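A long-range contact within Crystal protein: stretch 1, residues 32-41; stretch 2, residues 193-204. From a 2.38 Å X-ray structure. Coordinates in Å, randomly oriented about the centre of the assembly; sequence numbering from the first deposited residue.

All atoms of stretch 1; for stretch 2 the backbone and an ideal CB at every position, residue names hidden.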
# COMPACT_ATOMS: atom_id res chain seq x y z
N GLY A 32 -29.84 22.09 -22.39
CA GLY A 32 -30.95 21.82 -23.30
C GLY A 32 -30.51 21.55 -24.73
O GLY A 32 -31.34 21.41 -25.62
N THR A 33 -29.20 21.47 -24.95
CA THR A 33 -28.63 21.18 -26.27
C THR A 33 -27.42 20.31 -26.00
O THR A 33 -26.67 20.55 -25.06
CB THR A 33 -28.22 22.49 -27.02
OG1 THR A 33 -29.38 23.30 -27.26
CG2 THR A 33 -27.54 22.20 -28.37
N ASN A 34 -27.25 19.28 -26.82
CA ASN A 34 -26.11 18.39 -26.69
C ASN A 34 -24.85 19.18 -27.08
O ASN A 34 -24.82 19.79 -28.14
CB ASN A 34 -26.34 17.17 -27.60
CG ASN A 34 -25.37 16.01 -27.31
OD1 ASN A 34 -24.89 15.82 -26.18
ND2 ASN A 34 -25.11 15.21 -28.34
N PRO A 35 -23.83 19.24 -26.20
CA PRO A 35 -22.65 19.98 -26.63
C PRO A 35 -21.90 19.24 -27.74
O PRO A 35 -21.98 17.99 -27.85
CB PRO A 35 -21.78 20.03 -25.36
CG PRO A 35 -22.21 18.88 -24.55
CD PRO A 35 -23.67 18.71 -24.83
N ASP A 36 -21.16 20.00 -28.55
CA ASP A 36 -20.30 19.44 -29.57
C ASP A 36 -19.16 18.66 -28.92
O ASP A 36 -18.79 17.59 -29.39
CB ASP A 36 -19.72 20.55 -30.43
CG ASP A 36 -20.65 21.01 -31.52
OD1 ASP A 36 -21.69 20.37 -31.78
OD2 ASP A 36 -20.33 22.05 -32.13
N GLY A 37 -18.61 19.21 -27.85
CA GLY A 37 -17.50 18.58 -27.16
C GLY A 37 -17.42 18.98 -25.71
O GLY A 37 -18.12 19.89 -25.27
N ILE A 38 -16.54 18.29 -24.97
CA ILE A 38 -16.35 18.52 -23.54
C ILE A 38 -14.86 18.62 -23.26
O ILE A 38 -14.05 18.33 -24.12
CB ILE A 38 -17.03 17.41 -22.66
CG1 ILE A 38 -16.38 16.03 -22.88
CG2 ILE A 38 -18.60 17.41 -22.87
CD1 ILE A 38 -16.80 14.92 -21.89
N ALA A 39 -14.49 19.05 -22.05
CA ALA A 39 -13.12 19.35 -21.72
C ALA A 39 -12.85 19.16 -20.23
O ALA A 39 -13.73 19.38 -19.40
CB ALA A 39 -12.76 20.77 -22.14
N LEU A 40 -11.63 18.73 -19.92
CA LEU A 40 -11.18 18.49 -18.56
C LEU A 40 -9.72 18.86 -18.55
O LEU A 40 -8.93 18.29 -19.30
CB LEU A 40 -11.34 17.01 -18.19
CG LEU A 40 -10.91 16.47 -16.82
CD1 LEU A 40 -11.68 17.13 -15.67
CD2 LEU A 40 -11.11 14.97 -16.79
N ASN A 41 -9.36 19.80 -17.69
CA ASN A 41 -7.96 20.22 -17.55
C ASN A 41 -7.32 20.44 -18.93
O ASN A 41 -7.75 21.35 -19.66
CB ASN A 41 -7.19 19.23 -16.68
CG ASN A 41 -7.81 19.07 -15.29
OD1 ASN A 41 -8.05 20.06 -14.61
ND2 ASN A 41 -8.07 17.83 -14.87
N UNK A 193 -13.60 20.75 -8.56
CA UNK A 193 -13.26 21.51 -9.77
C UNK A 193 -14.29 21.38 -10.87
O UNK A 193 -15.45 21.08 -10.59
CB UNK A 193 -11.90 21.06 -10.31
N UNK A 194 -13.88 21.57 -12.12
CA UNK A 194 -14.83 21.81 -13.20
C UNK A 194 -14.59 20.99 -14.46
O UNK A 194 -13.47 20.54 -14.72
CB UNK A 194 -14.81 23.30 -13.57
N UNK A 195 -15.68 20.79 -15.21
CA UNK A 195 -15.64 20.35 -16.60
C UNK A 195 -16.13 21.48 -17.51
O UNK A 195 -16.90 22.36 -17.08
CB UNK A 195 -16.49 19.09 -16.80
N UNK A 196 -15.70 21.43 -18.78
CA UNK A 196 -16.08 22.43 -19.78
C UNK A 196 -16.88 21.77 -20.89
O UNK A 196 -16.78 20.56 -21.08
CB UNK A 196 -14.84 23.13 -20.35
N UNK A 197 -17.70 22.54 -21.59
CA UNK A 197 -18.41 22.05 -22.76
C UNK A 197 -18.56 23.16 -23.78
O UNK A 197 -18.78 24.32 -23.41
CB UNK A 197 -19.78 21.49 -22.37
N UNK A 198 -18.42 22.81 -25.05
CA UNK A 198 -18.69 23.77 -26.13
C UNK A 198 -19.90 23.36 -26.95
O UNK A 198 -20.03 22.20 -27.35
CB UNK A 198 -17.47 23.90 -27.04
N UNK A 199 -20.78 24.32 -27.19
CA UNK A 199 -22.07 24.06 -27.80
C UNK A 199 -22.11 24.54 -29.26
O UNK A 199 -21.33 25.43 -29.64
CB UNK A 199 -23.18 24.74 -26.99
N UNK A 200 -23.00 23.91 -30.08
CA UNK A 200 -23.21 24.32 -31.48
C UNK A 200 -23.89 25.69 -31.62
O UNK A 200 -23.67 26.37 -32.62
CB UNK A 200 -24.05 23.27 -32.20
N UNK A 201 -24.71 26.07 -30.64
CA UNK A 201 -25.31 27.41 -30.59
C UNK A 201 -25.13 28.05 -29.20
O UNK A 201 -24.62 27.43 -28.28
CB UNK A 201 -26.80 27.33 -30.94
N UNK A 202 -25.55 29.30 -29.06
CA UNK A 202 -25.53 29.96 -27.75
C UNK A 202 -26.61 29.35 -26.87
O UNK A 202 -27.75 29.23 -27.28
CB UNK A 202 -25.73 31.47 -27.89
N UNK A 203 -26.23 28.92 -25.66
CA UNK A 203 -27.16 28.33 -24.69
C UNK A 203 -26.95 28.98 -23.31
O UNK A 203 -25.99 29.73 -23.11
CB UNK A 203 -26.96 26.81 -24.61
N UNK A 204 -27.85 28.68 -22.37
CA UNK A 204 -27.66 29.09 -20.98
C UNK A 204 -27.98 30.56 -20.75
O UNK A 204 -28.31 31.29 -21.69
CB UNK A 204 -26.22 28.81 -20.55

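Strand 37-40 runs antiparallel to stretch 2, and Gly-37, Ile-38 and Ala-39 pair with positions 198, 197 and 196.

Position 193 has phi 122° and psi -155°. Positive phi favours glycine, and nothing of stretch 1 lies near an ideal CB. The residue is Gly-193.

Position 194 has extended angles and its CB points sideways into space free of stretch 1. Many residues would suit. Tyr-194 is found, and the end of its side chain leads away. A water donates to Tyr-194 O at 2.8 Å and accepts from Asn-41 N at 2.6 Å.

At position 195 the CB points sideways, 3.8 Å from Ala-39 O and 5.3 Å from Leu-40 CD1. A large apolar group could reach Leu-40; leucine, methionine or an aromatic would serve. The residue is Phe-195. Leu-40 CD1 sits over one face of the ring, 3.7 Å from Phe-195 CZ, in a CH-pi contact.

Position 196 pairs with Ala-39. An ideal CB here would lie 3.6 Å from Ala-39 CB, on the same face of the sheet. That is close, so glycine or a small residue is likely. Gly-196 is found. Its backbone bonds both ways: Gly-196 N gives to Ala-39 O at 2.9 Å, and Ala-39 N gives to Gly-196 O at 2.9 Å.

Position 197 faces Ile-38 in a non-hydrogen-bonded pair. Its CB is near Pro-35 and Ile-38, an apolar setting for alanine, valine or another modest side chain. Ala-197 fits, with its CB 3.9 Å from Pro-35 CB and 4.3 Å from Ile-38 CG2.

Position 198 pairs with Gly-37, which has no side chain and so leaves room on that face. A small or medium side chain would suit, polar or not. Asn-198 takes it, with chi1 p, and its ND2 lies 3.5 Å from Asp-36 CB. Asn-198 N gives to Gly-37 O at 2.9 Å. Asn-198 O receives weak bonds from Asp-36 N at 2.7 Å and Gly-37 N at 3.3 Å.

At position 199 the CB points away, yet Pro-35 and Thr-33 are within reach of a long side chain. An aromatic or long aliphatic group could turn back to them. Phe-199 does so: Pro-35 CB lies over one ring face, 3.7 Å from Phe-199 CE2, and Thr-33 O meets the edge, 3.2 Å from the same CE2.

Position 200 has phi -68°, which admits proline, and its CB is 3.8 Å from Asp-36 OD1. A donor or a basic side chain would also suit; an acidic one would be less favourable. In Pro-200, CG packs 3.7 Å from Thr-33 CG2.

At position 201 the CB points sideways with nothing of stretch 1 near it. Many side chains would suit; a long polar one could turn back to Thr-33. Lys-201 does, CE 3.4 Å from Thr-33 OG1; one water bridges NZ and that hydroxyl.

Position 202 is out of reach and unrestricted by stretch 1; it is Arg-202.

Position 203 points toward Thr-33, OG1 being 5.0 Å from the CB. Valine, isoleucine or threonine would suit. Val-203 CG1 comes to 3.7 Å from Thr-33 OG1.

Position 204 has phi 77°, favouring glycine: Gly-204.

Stretch 2 (193-204) GYFGANFPKRVG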
# COMPACT_ATOMS: atom_id res chain seq x y z
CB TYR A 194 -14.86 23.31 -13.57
CG TYR A 194 -15.12 24.23 -12.40
CD1 TYR A 194 -14.08 24.59 -11.53
CD2 TYR A 194 -16.40 24.73 -12.14
CE1 TYR A 194 -14.31 25.41 -10.44
CE2 TYR A 194 -16.64 25.57 -11.05
CZ TYR A 194 -15.58 25.89 -10.20
OH TYR A 194 -15.77 26.72 -9.11
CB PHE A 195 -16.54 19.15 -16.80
CG PHE A 195 -15.97 17.84 -16.31
CD1 PHE A 195 -15.94 17.55 -14.96
CD2 PHE A 195 -15.53 16.89 -17.21
CE1 PHE A 195 -15.43 16.34 -14.50
CE2 PHE A 195 -15.04 15.67 -16.77
CZ PHE A 195 -14.99 15.39 -15.41
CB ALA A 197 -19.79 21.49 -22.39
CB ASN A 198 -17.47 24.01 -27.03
CG ASN A 198 -16.98 22.75 -27.73
OD1 ASN A 198 -16.29 21.92 -27.13
ND2 ASN A 198 -17.33 22.60 -29.00
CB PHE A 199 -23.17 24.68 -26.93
CG PHE A 199 -23.29 24.03 -25.58
CD1 PHE A 199 -22.41 24.39 -24.53
CD2 PHE A 199 -24.23 23.04 -25.35
CE1 PHE A 199 -22.48 23.77 -23.28
CE2 PHE A 199 -24.32 22.41 -24.09
CZ PHE A 199 -23.42 22.77 -23.06
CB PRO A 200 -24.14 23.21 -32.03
CG PRO A 200 -24.84 22.68 -30.83
CD PRO A 200 -23.82 22.74 -29.72
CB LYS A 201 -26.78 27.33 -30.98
CG LYS A 201 -27.60 26.42 -30.11
CD LYS A 201 -28.95 26.24 -30.71
CE LYS A 201 -29.88 25.60 -29.74
NZ LYS A 201 -31.22 25.36 -30.38
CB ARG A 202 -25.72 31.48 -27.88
CG ARG A 202 -24.51 32.23 -28.43
CD ARG A 202 -24.74 33.75 -28.34
NE ARG A 202 -23.69 34.56 -28.98
CZ ARG A 202 -22.51 34.90 -28.45
NH1 ARG A 202 -22.13 34.49 -27.24
NH2 ARG A 202 -21.67 35.66 -29.16
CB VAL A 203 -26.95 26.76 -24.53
CG1 VAL A 203 -27.30 25.99 -25.81
CG2 VAL A 203 -25.53 26.44 -24.05
O HOH W 1 -31.19 22.53 -29.35
O HOH W 2 -11.08 20.98 -16.11
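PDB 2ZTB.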